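Local atomic coordinates of putative 4-hydroxybenzoyl-CoA thioesterase (Geobacillus stearothermophilus, PDB entry 2OIW), a protein that probably hydrolyses the thioester bond of acyl-coenzyme A substrates, acting as a thioesterase of the hotdog fold. Residues Val8-Val13 with Gly69-Val74; Val29-Gly34 with Glu90-Asn95; Thr84-Tyr89 with Ser104-Phe109. All coordinates share one frame; numbering follows the deposited sequence. Where two conformers were deposited one is given.

Interaction 1 (Val8-Val13 with Gly69-Val74)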
loop_
_atom_site.group_PDB
_atom_site.type_symbol
_atom_site.label_atom_id
_atom_site.label_comp_id
_atom_site.label_asym_id
_atom_site.label_seq_id
_atom_site.Cartn_x
_atom_site.Cartn_y
_atom_site.Cartn_z
ATOM N N VAL A 8 -3.958 17.969 5.804
ATOM C CA VAL A 8 -3.341 18.153 4.474
ATOM C C VAL A 8 -2.361 17.007 4.195
ATOM O O VAL A 8 -1.520 16.674 5.045
ATOM C CB VAL A 8 -2.591 19.540 4.330
ATOM C CG1 VAL A 8 -2.106 19.747 2.896
ATOM C CG2 VAL A 8 -3.500 20.711 4.736
ATOM N N ILE A 9 -2.463 16.431 2.995
ATOM C CA ILE A 9 -1.614 15.330 2.567
ATOM C C ILE A 9 -1.029 15.620 1.195
ATOM O O ILE A 9 -1.737 16.123 0.309
ATOM C CB ILE A 9 -2.453 14.052 2.479
ATOM C CG1 ILE A 9 -2.794 13.578 3.894
ATOM C CG2 ILE A 9 -1.731 12.983 1.676
ATOM C CD1 ILE A 9 -3.785 12.440 3.992
ATOM N N THR A 10 0.240 15.263 1.013
ATOM C CA THR A 10 0.910 15.302 -0.285
ATOM C C THR A 10 0.824 13.933 -0.945
ATOM O O THR A 10 1.408 12.990 -0.433
ATOM C CB THR A 10 2.375 15.695 -0.083
ATOM O OG1 THR A 10 2.416 16.999 0.504
ATOM C CG2 THR A 10 3.120 15.771 -1.382
ATOM N N PRO A 11 0.077 13.817 -2.070
ATOM C CA PRO A 11 0.004 12.550 -2.791
ATOM C C PRO A 11 1.372 12.084 -3.295
ATOM O O PRO A 11 2.272 12.899 -3.538
ATOM C CB PRO A 11 -0.958 12.842 -3.950
ATOM C CG PRO A 11 -1.764 14.026 -3.445
ATOM C CD PRO A 11 -0.822 14.837 -2.659
ATOM N N ARG A 12 1.506 10.774 -3.433
ATOM C CA ARG A 12 2.778 10.105 -3.762
ATOM C C ARG A 12 2.583 9.412 -5.096
ATOM O O ARG A 12 1.446 9.023 -5.448
ATOM C CB ARG A 12 3.114 9.058 -2.677
ATOM C CG ARG A 12 3.340 9.655 -1.302
ATOM C CD ARG A 12 3.216 8.635 -0.163
ATOM N NE ARG A 12 3.306 9.335 1.117
ATOM C CZ ARG A 12 3.106 8.785 2.313
ATOM N NH1 ARG A 12 2.804 7.487 2.436
ATOM N NH2 ARG A 12 3.187 9.550 3.386
ATOM N N VAL A 13 3.666 9.255 -5.860
ATOM C CA VAL A 13 3.583 8.549 -7.147
ATOM C C VAL A 13 2.966 7.153 -6.961
ATOM O O VAL A 13 2.113 6.737 -7.760
ATOM C CB VAL A 13 4.979 8.477 -7.861
ATOM C CG1 VAL A 13 4.957 7.579 -9.107
ATOM C CG2 VAL A 13 5.464 9.873 -8.218
ATOM N N GLY A 69 0.640 15.485 -7.586
ATOM C CA GLY A 69 1.258 16.788 -7.936
ATOM C C GLY A 69 0.640 18.019 -7.290
ATOM O O GLY A 69 1.194 19.121 -7.359
ATOM N N GLN A 70 -0.531 17.820 -6.682
ATOM C CA GLN A 70 -1.274 18.851 -5.968
ATOM C C GLN A 70 -1.662 18.246 -4.620
ATOM O O GLN A 70 -2.066 17.075 -4.557
ATOM C CB GLN A 70 -2.564 19.212 -6.722
ATOM C CG GLN A 70 -2.408 19.701 -8.158
ATOM C CD GLN A 70 -3.736 19.713 -8.932
ATOM O OE1 GLN A 70 -4.128 18.719 -9.572
ATOM N NE2 GLN A 70 -4.443 20.831 -8.848
ATOM N N ASP A 71 -1.574 19.033 -3.546
ATOM C CA ASP A 71 -1.977 18.551 -2.209
ATOM C C ASP A 71 -3.481 18.271 -2.146
ATOM O O ASP A 71 -4.246 18.755 -2.968
ATOM C CB ASP A 71 -1.551 19.544 -1.116
ATOM C CG ASP A 71 -0.063 19.452 -0.828
ATOM O OD1 ASP A 71 0.591 18.499 -1.339
ATOM O OD2 ASP A 71 0.446 20.309 -0.085
ATOM N N VAL A 72 -3.882 17.456 -1.186
ATOM C CA VAL A 72 -5.300 17.183 -0.938
ATOM C C VAL A 72 -5.540 17.464 0.527
ATOM O O VAL A 72 -4.592 17.453 1.326
ATOM C CB VAL A 72 -5.685 15.719 -1.240
ATOM C CG1 VAL A 72 -5.364 15.372 -2.710
ATOM C CG2 VAL A 72 -5.027 14.750 -0.254
ATOM N N THR A 73 -6.789 17.772 0.855
ATOM C CA THR A 73 -7.190 18.023 2.228
ATOM C C THR A 73 -8.323 17.105 2.605
ATOM O O THR A 73 -9.348 17.048 1.919
ATOM C CB THR A 73 -7.637 19.483 2.446
ATOM O OG1 THR A 73 -6.619 20.349 1.945
ATOM C CG2 THR A 73 -7.846 19.765 3.912
ATOM N N VAL A 74 -8.115 16.411 3.719
ATOM C CA VAL A 74 -9.110 15.532 4.314
ATOM C C VAL A 74 -9.794 16.275 5.437
ATOM O O VAL A 74 -9.133 16.820 6.330
ATOM C CB VAL A 74 -8.453 14.225 4.814
ATOM C CG1 VAL A 74 -9.529 13.179 5.228
ATOM C CG2 VAL A 74 -7.524 13.662 3.685
HETATM O O HOH W 1 1.688 15.404 -4.845
#
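Val8 and Thr73 form a non-hydrogen-bonded antiparallel pair, their CA atoms 4.5 Å apart, where the N-terminal strand 5-9 of this hotdog fold joins strand 72-81 in the antiparallel sheet. On the face they share, Val8 CG1 lies near the carboxylate of Asp71, the two side chains crossing at about a right angle.

Ile9 and Val72 make the neighbouring hydrogen-bonded pair. Ile9 N donates to Val72 O over 2.9 Å, and Val72 N returns a bond of the same length to Ile9 O; both are almost straight. On the opposite face, turned toward helix 27-34, Ile9 CB touches Val72 CG2 at 3.8 Å. The Ile9 chain runs on past this point until CD1 meets CG2 of Val74 at 3.9 Å. Trp30 of the helix covers both Ile9 and Val72, so the last rung of the strand pair also walls the core.

At Thr10 the regular pairing has ended, and side chains take over. With CG of Asp71 beside its own backbone N (chi1 -76°), the carboxylate group is carried over to the Thr10 side, where OD1 accepts a hydrogen bond from Thr10 OG1. The hydroxyl comes from above the carboxylate plane, 40° out of it, at an exposed place.

Pro11, which has no N-H to offer a partner strand, packs instead. Its CG rests 3.9 Å from Val72 CG1, and its CD lies 3.2 Å from Gln70 O, a carbonyl that accepts a hydrogen bond from Gln94 NE2 on strand 85-94. Beyond the ring the separating chains are bridged by one water molecule, which donates to Pro11 O and accepts from Gly69 N, each at 2.9 Å.

Interaction 2 (Val29-Gly34 with Glu90-Asn95)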
loop_
_atom_site.group_PDB
_atom_site.type_symbol
_atom_site.label_atom_id
_atom_site.label_comp_id
_atom_site.label_asym_id
_atom_site.label_seq_id
_atom_site.Cartn_x
_atom_site.Cartn_y
_atom_site.Cartn_z
ATOM N N VAL A 29 -7.132 5.059 2.548
ATOM C CA VAL A 29 -5.860 5.203 3.252
ATOM C C VAL A 29 -5.755 6.647 3.766
ATOM O O VAL A 29 -5.357 6.883 4.901
ATOM C CB VAL A 29 -4.646 4.822 2.372
ATOM C CG1 VAL A 29 -3.366 5.266 2.994
ATOM C CG2 VAL A 29 -4.578 3.300 2.137
ATOM N N TRP A 30 -6.177 7.589 2.937
ATOM C CA TRP A 30 -6.195 9.007 3.308
ATOM C C TRP A 30 -7.297 9.342 4.341
ATOM O O TRP A 30 -7.101 10.163 5.273
ATOM C CB TRP A 30 -6.412 9.791 2.006
ATOM C CG TRP A 30 -5.197 9.806 1.107
ATOM C CD1 TRP A 30 -3.933 9.357 1.397
ATOM C CD2 TRP A 30 -5.127 10.398 -0.186
ATOM N NE1 TRP A 30 -3.096 9.588 0.320
ATOM C CE2 TRP A 30 -3.811 10.235 -0.655
ATOM C CE3 TRP A 30 -6.076 11.012 -1.022
ATOM C CZ2 TRP A 30 -3.417 10.682 -1.913
ATOM C CZ3 TRP A 30 -5.677 11.478 -2.242
ATOM C CH2 TRP A 30 -4.362 11.316 -2.675
ATOM N N PHE A 31 -8.461 8.714 4.186
ATOM C CA PHE A 31 -9.540 8.805 5.193
ATOM C C PHE A 31 -9.079 8.282 6.544
ATOM O O PHE A 31 -9.334 8.911 7.562
ATOM C CB PHE A 31 -10.800 8.028 4.755
ATOM C CG PHE A 31 -11.691 8.792 3.805
ATOM C CD1 PHE A 31 -11.869 10.173 3.933
ATOM C CD2 PHE A 31 -12.381 8.114 2.815
ATOM C CE1 PHE A 31 -12.719 10.861 3.066
ATOM C CE2 PHE A 31 -13.224 8.771 1.950
ATOM C CZ PHE A 31 -13.397 10.143 2.056
ATOM N N GLU A 32 -8.392 7.145 6.566
ATOM C CA GLU A 32 -7.863 6.654 7.853
ATOM C C GLU A 32 -6.812 7.609 8.441
ATOM O O GLU A 32 -6.728 7.787 9.656
ATOM C CB GLU A 32 -7.285 5.234 7.712
ATOM C CG GLU A 32 -6.877 4.607 9.089
ATOM C CD GLU A 32 -6.106 3.305 8.909
ATOM O OE1 GLU A 32 -5.035 3.366 8.278
ATOM O OE2 GLU A 32 -6.599 2.228 9.337
ATOM N N ALA A 33 -5.993 8.209 7.575
ATOM C CA ALA A 33 -5.043 9.235 8.014
ATOM C C ALA A 33 -5.791 10.434 8.683
ATOM O O ALA A 33 -5.374 10.940 9.709
ATOM C CB ALA A 33 -4.170 9.700 6.802
ATOM N N GLY A 34 -6.902 10.871 8.095
ATOM C CA GLY A 34 -7.756 11.933 8.673
ATOM C C GLY A 34 -8.427 11.621 10.012
ATOM O O GLY A 34 -8.840 12.535 10.730
ATOM N N GLU A 90 -16.717 12.162 6.279
ATOM C CA GLU A 90 -15.393 12.611 5.825
ATOM C C GLU A 90 -15.393 12.956 4.343
ATOM O O GLU A 90 -16.170 12.375 3.549
ATOM C CB GLU A 90 -14.315 11.548 6.162
ATOM C CG GLU A 90 -14.760 10.116 5.797
ATOM C CD GLU A 90 -14.208 9.015 6.702
ATOM O OE1 GLU A 90 -13.267 9.273 7.511
ATOM O OE2 GLU A 90 -14.726 7.864 6.581
ATOM N N GLU A 91 -14.532 13.900 3.963
ATOM C CA GLU A 91 -14.442 14.331 2.573
ATOM C C GLU A 91 -12.982 14.555 2.207
ATOM O O GLU A 91 -12.185 14.933 3.054
ATOM C CB GLU A 91 -15.204 15.648 2.363
ATOM C CG GLU A 91 -16.692 15.537 2.408
ATOM C CD GLU A 91 -17.386 16.841 2.096
ATOM O OE1 GLU A 91 -16.683 17.872 1.921
ATOM O OE2 GLU A 91 -18.642 16.840 2.052
ATOM N N ILE A 92 -12.638 14.303 0.950
ATOM C CA ILE A 92 -11.320 14.691 0.441
ATOM C C ILE A 92 -11.488 15.705 -0.676
ATOM O O ILE A 92 -12.287 15.497 -1.591
ATOM C CB ILE A 92 -10.491 13.477 -0.040
ATOM C CG1 ILE A 92 -10.367 12.439 1.072
ATOM C CG2 ILE A 92 -9.110 13.915 -0.452
ATOM C CD1 ILE A 92 -9.693 11.186 0.624
ATOM N N HIS A 93 -10.756 16.820 -0.562
ATOM C CA HIS A 93 -10.768 17.897 -1.529
ATOM C C HIS A 93 -9.389 18.018 -2.209
ATOM O O HIS A 93 -8.344 17.687 -1.625
ATOM C CB HIS A 93 -11.096 19.249 -0.869
ATOM C CG HIS A 93 -12.453 19.326 -0.234
ATOM N ND1 HIS A 93 -13.147 20.509 -0.119
ATOM C CD2 HIS A 93 -13.238 18.377 0.338
ATOM C CE1 HIS A 93 -14.303 20.292 0.489
ATOM N NE2 HIS A 93 -14.382 19.003 0.779
ATOM N N GLN A 94 -9.403 18.502 -3.443
ATOM C CA GLN A 94 -8.176 18.850 -4.167
ATOM C C GLN A 94 -8.520 20.059 -5.027
ATOM O O GLN A 94 -9.608 20.112 -5.607
ATOM C CB GLN A 94 -7.663 17.693 -5.023
ATOM C CG GLN A 94 -6.312 17.975 -5.743
ATOM C CD GLN A 94 -5.715 16.736 -6.418
ATOM O OE1 GLN A 94 -6.300 16.167 -7.343
ATOM N NE2 GLN A 94 -4.532 16.317 -5.959
ATOM N N ASN A 95 -7.625 21.045 -5.080
ATOM C CA ASN A 95 -7.895 22.247 -5.881
ATOM C C ASN A 95 -9.218 22.912 -5.497
ATOM O O ASN A 95 -9.925 23.448 -6.346
ATOM C CB ASN A 95 -7.900 21.894 -7.377
ATOM C CG ASN A 95 -7.678 23.118 -8.263
ATOM O OD1 ASN A 95 -6.874 24.011 -7.928
ATOM N ND2 ASN A 95 -8.411 23.189 -9.380
HETATM O O HOH W 2 -11.305 10.922 7.447
#
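The phenyl ring of Phe31 is held between Glu90 and Ile92, two residues of strand 85-94 whose side chains reach opposite faces of the ring. Glu90 CG lies over one face, displaced toward the rim and 3.7 Å from the ring centroid, a CH-pi contact; beyond it the carboxylate stacks on the ring with the planes 23° apart. Ile92 CD1 makes the matching CH-pi contact over the other face, 4.0 Å from the centroid, while its CG1 approaches Phe31 CE1 at 3.5 Å. Ile92 CD1 also sits at the edge of the Trp30 indole, 3.8 Å from Trp30 CB.

Glu90 reaches the ring because its CG stands between the backbone N and the carbonyl carbon (chi1 46°). The carboxylate has several partners: OE2 forms a salt bridge with Arg35 and accepts from Ser104 OG, and a water molecule links OE1, at 2.6 Å, to Phe31 O. This buried charge is therefore probably well compensated. An alanine in place of Phe31 would probably open a gap between Glu90 and Ile92, leaving the Ile92 methyl without its aromatic face.

In the hotdog fold a helix lies across a curved antiparallel sheet, and here the axes of 29-34 and 90-94 run at 114° to each other. Val74 and Val72 of the adjacent strand 72-81 extend the seat beneath Phe31 and Trp30.

Interaction 3 (Thr84-Tyr89 with Ser104-Phe109)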
loop_
_atom_site.group_PDB
_atom_site.type_symbol
_atom_site.label_atom_id
_atom_site.label_comp_id
_atom_site.label_asym_id
_atom_site.label_seq_id
_atom_site.Cartn_x
_atom_site.Cartn_y
_atom_site.Cartn_z
ATOM N N THR A 84 -21.529 2.706 21.847
ATOM C CA THR A 84 -20.200 2.101 21.821
ATOM C C THR A 84 -19.539 2.366 20.470
ATOM O O THR A 84 -18.420 1.892 20.216
ATOM C CB THR A 84 -20.277 0.567 21.986
ATOM O OG1 THR A 84 -20.889 0.007 20.820
ATOM C CG2 THR A 84 -21.072 0.186 23.218
ATOM N N SER A 85 -20.251 3.090 19.603
ATOM C CA SER A 85 -19.789 3.364 18.248
ATOM C C SER A 85 -19.814 4.826 17.890
ATOM O O SER A 85 -20.380 5.640 18.608
ATOM C CB SER A 85 -20.586 2.557 17.196
ATOM O OG SER A 85 -21.960 2.856 17.266
ATOM N N LEU A 86 -19.174 5.161 16.784
ATOM C CA LEU A 86 -19.322 6.492 16.252
ATOM C C LEU A 86 -19.295 6.398 14.748
ATOM O O LEU A 86 -18.687 5.500 14.185
ATOM C CB LEU A 86 -18.263 7.456 16.839
ATOM C CG LEU A 86 -16.847 7.615 16.297
ATOM C CD1 LEU A 86 -15.962 8.312 17.353
ATOM C CD2 LEU A 86 -16.232 6.296 15.935
ATOM N N THR A 87 -20.038 7.282 14.108
ATOM C CA THR A 87 -20.163 7.289 12.660
ATOM C C THR A 87 -19.497 8.580 12.232
ATOM O O THR A 87 -19.920 9.698 12.633
ATOM C CB THR A 87 -21.623 7.251 12.237
ATOM O OG1 THR A 87 -22.242 6.094 12.824
ATOM C CG2 THR A 87 -21.752 7.216 10.728
ATOM N N ILE A 88 -18.456 8.406 11.424
ATOM C CA ILE A 88 -17.666 9.490 10.918
ATOM C C ILE A 88 -18.162 9.909 9.535
ATOM O O ILE A 88 -18.453 9.059 8.687
ATOM C CB ILE A 88 -16.215 9.014 10.816
ATOM C CG1 ILE A 88 -15.610 8.778 12.216
ATOM C CG2 ILE A 88 -15.387 9.935 9.954
ATOM C CD1 ILE A 88 -14.327 7.971 12.159
ATOM N N TYR A 89 -18.254 11.217 9.310
ATOM C CA TYR A 89 -18.440 11.738 7.976
ATOM C C TYR A 89 -17.116 12.374 7.526
ATOM O O TYR A 89 -16.467 13.051 8.315
ATOM C CB TYR A 89 -19.609 12.742 7.894
ATOM C CG TYR A 89 -19.776 13.261 6.494
ATOM C CD1 TYR A 89 -20.306 12.454 5.498
ATOM C CD2 TYR A 89 -19.337 14.537 6.149
ATOM C CE1 TYR A 89 -20.426 12.913 4.191
ATOM C CE2 TYR A 89 -19.444 14.997 4.874
ATOM C CZ TYR A 89 -19.990 14.191 3.894
ATOM O OH TYR A 89 -20.088 14.665 2.611
ATOM N N SER A 104 -17.830 6.267 7.747
ATOM C CA SER A 104 -17.315 5.073 8.406
ATOM C C SER A 104 -17.857 4.941 9.818
ATOM O O SER A 104 -18.124 5.943 10.512
ATOM C CB SER A 104 -15.778 5.061 8.421
ATOM O OG SER A 104 -15.275 6.289 8.909
ATOM N N VAL A 105 -18.043 3.700 10.234
ATOM C CA VAL A 105 -18.561 3.422 11.579
ATOM C C VAL A 105 -17.474 2.610 12.283
ATOM O O VAL A 105 -16.972 1.619 11.740
ATOM C CB VAL A 105 -19.893 2.623 11.517
ATOM C CG1 VAL A 105 -20.493 2.400 12.927
ATOM C CG2 VAL A 105 -20.917 3.300 10.565
ATOM N N TYR A 106 -17.101 3.065 13.466
ATOM C CA TYR A 106 -16.083 2.435 14.295
ATOM C C TYR A 106 -16.727 2.027 15.607
ATOM O O TYR A 106 -17.668 2.665 16.050
ATOM C CB TYR A 106 -14.989 3.449 14.575
ATOM C CG TYR A 106 -13.871 3.478 13.552
ATOM C CD1 TYR A 106 -13.989 4.220 12.390
ATOM C CD2 TYR A 106 -12.680 2.764 13.765
ATOM C CE1 TYR A 106 -12.951 4.230 11.437
ATOM C CE2 TYR A 106 -11.639 2.787 12.819
ATOM C CZ TYR A 106 -11.779 3.525 11.666
ATOM O OH TYR A 106 -10.763 3.505 10.723
ATOM N N VAL A 107 -16.236 0.953 16.215
ATOM C CA VAL A 107 -16.659 0.594 17.554
ATOM C C VAL A 107 -15.480 0.787 18.504
ATOM O O VAL A 107 -14.340 0.466 18.163
ATOM C CB VAL A 107 -17.264 -0.847 17.631
ATOM C CG1 VAL A 107 -16.242 -1.919 17.252
ATOM C CG2 VAL A 107 -17.844 -1.120 19.015
ATOM N N ASN A 108 -15.757 1.370 19.665
ATOM C CA ASN A 108 -14.781 1.456 20.773
ATOM C C ASN A 108 -14.731 0.083 21.441
ATOM O O ASN A 108 -15.633 -0.277 22.210
ATOM C CB ASN A 108 -15.206 2.536 21.786
ATOM C CG ASN A 108 -14.383 2.495 23.088
ATOM O OD1 ASN A 108 -13.155 2.311 23.081
ATOM N ND2 ASN A 108 -15.062 2.686 24.203
ATOM N N PHE A 109 -13.700 -0.695 21.127
ATOM C CA PHE A 109 -13.571 -2.029 21.660
ATOM C C PHE A 109 -12.532 -2.077 22.786
ATOM O O PHE A 109 -11.359 -1.748 22.593
ATOM C CB PHE A 109 -13.269 -3.060 20.561
ATOM C CG PHE A 109 -13.536 -4.461 20.992
ATOM C CD1 PHE A 109 -14.808 -4.999 20.881
ATOM C CD2 PHE A 109 -12.524 -5.231 21.563
ATOM C CE1 PHE A 109 -15.088 -6.304 21.338
ATOM C CE2 PHE A 109 -12.773 -6.533 22.017
ATOM C CZ PHE A 109 -14.063 -7.073 21.895
#
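The beta hairpin of strands 85-94 and 97-110 supplies this contact, a regular antiparallel ladder in the sheet of the hotdog fold. Leu86 and Tyr106 form one hydrogen-bonded pair, with bonds of 3.0 Å in both directions between their N and O atoms. Ile88 and Ser104 form the next, in which Ile88 N approaches Ser104 O at 2.6 Å. At the Thr84 end of the ladder, Asn108 N donates to Thr84 O.

On the face turned to helix 36-42, Leu86 CD2 presses against Tyr106 CB at 3.4 Å. Ile88 CD1 reaches Tyr106 CD1 at 3.8 Å, the two side chains crossing at a slant. Ile38 of the helix touches both Leu86 and Ile88, while Ser104 OG lies 3.5 Å from Ile88 CB, its hydrogen bond being to Glu90.

The other face is more open: Thr87 and Val105 lie side by side, pointing the same way, with OG1 of Thr87 3.8 Å from CG2 of Val105. The chemistry thus divides the ladder, with backbone bonds joining the strands, a mainly apolar side meeting the helix, and a mixed side of hydroxyls and valines partly open to solvent.

From the N terminus, residues 8-13 are joined to 69-74 by interaction 1, closing a loop that contains helices 27-34 and 36-42 and strand 53-62. Interaction 2 opens within that loop, at 29-34, and closes beyond it at 90-95, so the two cross. They also touch, through the bond between Thr73 O and His93 N. Interaction 3 begins only after interaction 1 has closed, and its 84-89 to 104-109 span crosses that of interaction 2; the two share strand 85-94. The centres of interactions 1 and 3 are about 26 Å apart, on opposite sides of the chain's centre. Interactions 1 and 2 tie the N-terminal strand and helix 27-34 to neighbouring strands; interaction 3 closes the hairpin 85-110.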